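Local coordinates for protein mariner Mos1 transposase (PDB 4MDB) that cuts and pastes the mariner transposon Mos1 as a homodimer, its RNase H-like catalytic domain using two magnesium or manganese ions for DNA cleavage and strand transfer, at residues M9-L20 and W213-F224. The protein carries 1 engineered substitution. Numbering follows the deposited sequence.
Sequences MERRKNTCEILL and WEKCVASDGKYF. Unlike the reference sequence in segment 213-224: Phe224 (reference Leu).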
# COMPACT_ATOMS: atom_id res chain seq x y z
N MET A 9 3.22 -20.71 -0.34
CA MET A 9 2.61 -20.82 -1.69
C MET A 9 1.15 -21.17 -1.52
O MET A 9 0.29 -20.69 -2.28
CB MET A 9 3.36 -21.86 -2.55
CG MET A 9 4.76 -21.44 -2.96
SD MET A 9 5.54 -22.65 -4.05
CE MET A 9 6.07 -23.89 -2.89
N GLU A 10 0.81 -21.96 -0.52
CA GLU A 10 -0.59 -22.36 -0.31
C GLU A 10 -1.42 -21.11 0.09
O GLU A 10 -2.51 -20.89 -0.46
CB GLU A 10 -0.64 -23.48 0.71
CG GLU A 10 -1.80 -23.69 1.63
CD GLU A 10 -1.39 -24.72 2.71
OE1 GLU A 10 -1.07 -24.31 3.85
OE2 GLU A 10 -1.28 -25.93 2.42
N ARG A 11 -0.86 -20.32 1.00
CA ARG A 11 -1.54 -19.08 1.49
C ARG A 11 -1.75 -18.09 0.33
O ARG A 11 -2.88 -17.54 0.12
CB ARG A 11 -0.77 -18.42 2.61
CG ARG A 11 -1.52 -17.19 3.23
CD ARG A 11 -1.34 -17.14 4.74
NE ARG A 11 -1.73 -15.85 5.37
CZ ARG A 11 -0.90 -14.94 5.89
NH1 ARG A 11 0.43 -15.09 5.86
NH2 ARG A 11 -1.42 -13.84 6.44
N ARG A 12 -0.71 -17.94 -0.48
CA ARG A 12 -0.79 -17.05 -1.69
C ARG A 12 -1.87 -17.54 -2.61
O ARG A 12 -2.76 -16.81 -3.02
CB ARG A 12 0.52 -16.94 -2.48
CG ARG A 12 1.57 -16.05 -1.83
CD ARG A 12 2.97 -16.28 -2.29
NE ARG A 12 3.07 -16.14 -3.72
CZ ARG A 12 3.25 -15.00 -4.38
NH1 ARG A 12 3.28 -13.83 -3.69
NH2 ARG A 12 3.28 -14.98 -5.69
N LYS A 13 -1.87 -18.86 -2.94
CA LYS A 13 -2.86 -19.33 -3.91
C LYS A 13 -4.24 -19.20 -3.37
O LYS A 13 -5.16 -18.75 -4.07
CB LYS A 13 -2.58 -20.82 -4.35
CG LYS A 13 -3.38 -21.28 -5.49
CD LYS A 13 -3.25 -22.78 -5.66
CE LYS A 13 -3.97 -23.14 -6.91
NZ LYS A 13 -4.17 -24.62 -7.08
N ASN A 14 -4.41 -19.57 -2.12
CA ASN A 14 -5.73 -19.58 -1.49
C ASN A 14 -6.30 -18.13 -1.39
O ASN A 14 -7.48 -17.89 -1.71
CB ASN A 14 -5.68 -20.16 -0.09
CG ASN A 14 -5.51 -21.69 -0.10
OD1 ASN A 14 -5.67 -22.33 -1.17
ND2 ASN A 14 -5.23 -22.27 1.07
N THR A 15 -5.42 -17.23 -1.01
CA THR A 15 -5.80 -15.75 -0.88
C THR A 15 -6.21 -15.23 -2.24
O THR A 15 -7.30 -14.61 -2.38
CB THR A 15 -4.69 -14.96 -0.27
OG1 THR A 15 -4.48 -15.49 1.07
CG2 THR A 15 -5.04 -13.44 -0.18
N CYS A 16 -5.40 -15.48 -3.27
CA CYS A 16 -5.76 -15.05 -4.62
C CYS A 16 -7.09 -15.66 -5.14
O CYS A 16 -7.85 -15.01 -5.84
CB CYS A 16 -4.66 -15.29 -5.61
SG CYS A 16 -3.21 -14.28 -5.23
N GLU A 17 -7.33 -16.95 -4.84
CA GLU A 17 -8.62 -17.56 -5.25
C GLU A 17 -9.84 -16.84 -4.67
O GLU A 17 -10.83 -16.59 -5.39
CB GLU A 17 -8.68 -19.05 -4.82
CG GLU A 17 -7.78 -19.94 -5.66
CD GLU A 17 -7.85 -21.42 -5.23
OE1 GLU A 17 -7.51 -22.27 -6.07
OE2 GLU A 17 -8.31 -21.72 -4.09
N ILE A 18 -9.73 -16.50 -3.39
CA ILE A 18 -10.78 -15.84 -2.62
C ILE A 18 -11.00 -14.46 -3.25
O ILE A 18 -12.16 -14.07 -3.51
CB ILE A 18 -10.45 -15.73 -1.14
CG1 ILE A 18 -10.47 -17.11 -0.46
CG2 ILE A 18 -11.41 -14.80 -0.39
CD1 ILE A 18 -9.75 -17.09 0.86
N LEU A 19 -9.92 -13.71 -3.46
CA LEU A 19 -10.07 -12.32 -3.98
C LEU A 19 -10.64 -12.33 -5.41
O LEU A 19 -11.55 -11.53 -5.76
CB LEU A 19 -8.73 -11.59 -3.91
CG LEU A 19 -8.21 -11.35 -2.51
CD1 LEU A 19 -6.75 -10.87 -2.54
CD2 LEU A 19 -9.10 -10.41 -1.74
N LEU A 20 -10.16 -13.27 -6.23
CA LEU A 20 -10.56 -13.36 -7.64
C LEU A 20 -11.98 -13.77 -7.77
O LEU A 20 -12.73 -13.16 -8.55
CB LEU A 20 -9.68 -14.38 -8.40
CG LEU A 20 -9.76 -14.30 -9.93
CD1 LEU A 20 -9.31 -12.94 -10.49
CD2 LEU A 20 -8.79 -15.40 -10.43
N TRP A 213 -3.74 -11.63 -9.51
CA TRP A 213 -4.41 -12.73 -8.76
C TRP A 213 -4.48 -13.98 -9.67
O TRP A 213 -4.15 -15.09 -9.21
CB TRP A 213 -5.76 -12.41 -8.17
CG TRP A 213 -5.74 -11.30 -7.21
CD1 TRP A 213 -4.70 -10.95 -6.37
CD2 TRP A 213 -6.76 -10.30 -6.98
NE1 TRP A 213 -5.03 -9.85 -5.64
CE2 TRP A 213 -6.30 -9.46 -5.95
CE3 TRP A 213 -8.05 -10.13 -7.42
CZ2 TRP A 213 -7.05 -8.41 -5.48
CZ3 TRP A 213 -8.77 -9.09 -6.95
CH2 TRP A 213 -8.28 -8.24 -6.01
N GLU A 214 -4.87 -13.76 -10.93
CA GLU A 214 -5.04 -14.90 -11.91
C GLU A 214 -3.72 -15.59 -12.12
O GLU A 214 -3.67 -16.82 -12.17
CB GLU A 214 -5.61 -14.39 -13.23
CG GLU A 214 -6.48 -15.45 -13.87
CD GLU A 214 -7.92 -15.02 -14.10
OE1 GLU A 214 -8.73 -14.94 -13.13
OE2 GLU A 214 -8.24 -14.84 -15.30
N LYS A 215 -2.67 -14.81 -12.30
CA LYS A 215 -1.33 -15.36 -12.51
C LYS A 215 -0.86 -16.17 -11.31
O LYS A 215 -0.23 -17.23 -11.46
CB LYS A 215 -0.33 -14.28 -12.86
CG LYS A 215 -0.51 -13.76 -14.28
CD LYS A 215 0.59 -12.79 -14.58
CE LYS A 215 0.48 -12.26 -15.99
NZ LYS A 215 1.53 -11.19 -16.07
N CYS A 216 -1.12 -15.65 -10.11
CA CYS A 216 -0.77 -16.35 -8.91
C CYS A 216 -1.47 -17.66 -8.79
O CYS A 216 -0.82 -18.66 -8.48
CB CYS A 216 -1.04 -15.46 -7.69
SG CYS A 216 -0.30 -16.17 -6.19
N VAL A 217 -2.76 -17.69 -9.12
CA VAL A 217 -3.52 -18.93 -9.07
C VAL A 217 -2.91 -19.88 -10.15
O VAL A 217 -2.63 -21.05 -9.87
CB VAL A 217 -5.01 -18.68 -9.26
CG1 VAL A 217 -5.75 -20.00 -9.51
CG2 VAL A 217 -5.59 -17.98 -8.01
N ALA A 218 -2.59 -19.34 -11.32
CA ALA A 218 -2.05 -20.23 -12.37
C ALA A 218 -0.66 -20.77 -12.05
O ALA A 218 -0.32 -21.84 -12.54
CB ALA A 218 -2.07 -19.54 -13.72
N SER A 219 0.13 -20.06 -11.26
CA SER A 219 1.38 -20.40 -10.73
C SER A 219 1.36 -21.39 -9.52
O SER A 219 2.35 -21.70 -8.84
CB SER A 219 2.22 -19.21 -10.39
OG SER A 219 2.48 -18.51 -11.52
N ASP A 220 0.12 -21.67 -9.13
CA ASP A 220 -0.16 -22.41 -7.87
C ASP A 220 0.46 -21.77 -6.64
O ASP A 220 0.89 -22.43 -5.71
CB ASP A 220 0.33 -23.89 -7.98
CG ASP A 220 -0.47 -24.69 -8.99
OD1 ASP A 220 -1.71 -24.61 -8.94
OD2 ASP A 220 0.16 -25.44 -9.79
N GLY A 221 0.47 -20.43 -6.61
CA GLY A 221 1.09 -19.78 -5.48
C GLY A 221 2.54 -19.44 -5.59
O GLY A 221 3.07 -18.76 -4.70
N LYS A 222 3.25 -19.91 -6.62
CA LYS A 222 4.65 -19.47 -6.81
C LYS A 222 4.72 -17.98 -7.24
O LYS A 222 3.70 -17.39 -7.61
CB LYS A 222 5.34 -20.29 -7.91
CG LYS A 222 5.85 -21.65 -7.44
CD LYS A 222 6.71 -22.38 -8.51
CE LYS A 222 6.10 -22.41 -9.92
NZ LYS A 222 4.75 -23.03 -9.97
N TYR A 223 5.91 -17.40 -7.25
CA TYR A 223 6.16 -16.14 -7.97
C TYR A 223 5.96 -16.37 -9.43
O TYR A 223 5.97 -17.52 -9.88
CB TYR A 223 7.54 -15.54 -7.70
CG TYR A 223 7.70 -15.11 -6.27
CD1 TYR A 223 6.78 -14.28 -5.65
CD2 TYR A 223 8.77 -15.57 -5.50
CE1 TYR A 223 6.92 -13.91 -4.34
CE2 TYR A 223 8.92 -15.20 -4.20
CZ TYR A 223 8.00 -14.36 -3.62
OH TYR A 223 8.16 -14.03 -2.33
N PHE A 224 5.70 -15.31 -10.19
CA PHE A 224 5.31 -15.47 -11.56
C PHE A 224 5.97 -14.40 -12.39
O PHE A 224 6.58 -13.47 -11.86
CB PHE A 224 3.79 -15.43 -11.68
CG PHE A 224 3.17 -14.24 -10.99
CD1 PHE A 224 3.12 -13.02 -11.62
CD2 PHE A 224 2.61 -14.38 -9.72
CE1 PHE A 224 2.52 -11.94 -11.00
CE2 PHE A 224 2.03 -13.30 -9.09
CZ PHE A 224 1.99 -12.08 -9.72
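A Schellman motif ends helix 209-218, and the chain that leaves it, with a type I' turn from Ser219 to Lys222, is gripped by Arg12 of the N-terminal helix. Bent at its third torsion (chi3 56°), Arg12 brings its guanidinium edge to two successive carbonyls: NE donates to Gly221 O at 2.8 Å and NH2 to Lys222 O at 3.1 Å. Both acceptors lie near the guanidinium plane, although each N-H arrives from above its carbonyl plane. Tyr223 CD1 lies over one face, toward the rim, its ring plane turned 64° from the guanidinium, and Cys216 SG over the opposite face, while NH1 forms a salt bridge with Asp159, an arrangement that should restrict rotation of the group. The glycine fits closely on the helix, Gly221 CA lying 3.4 Å from Met9 O in a CA-H...O contact. Alongside, the extended Lys13 chain runs next to Asp220 and its NZ makes a salt bridge with OD1 (3.1 Å), meeting the carboxylate on its anti side. Further along the helix the contacts turn apolar: Cys16 SG packs on Cys216 CB (3.5 Å), both residues buried, and Val217 CG2 lies against Cys16 CB. At the far end Leu19 CB sits over the centre of the Trp213 six-membered ring, a CH-pi contact at 3.6 Å. Segments 9-20 and 213-218 pack with directions 136° apart and axes 8.6 Å apart at closest approach, joining helices 6-25 and 209-218. The C-terminal end lies beside the active site: Tyr223 OH hydrogen-bonds to Tyr156 O, its side chain about 6 Å from raltegravir, while Cys16 also touches Leu160 in the loop leading into helix 162-175.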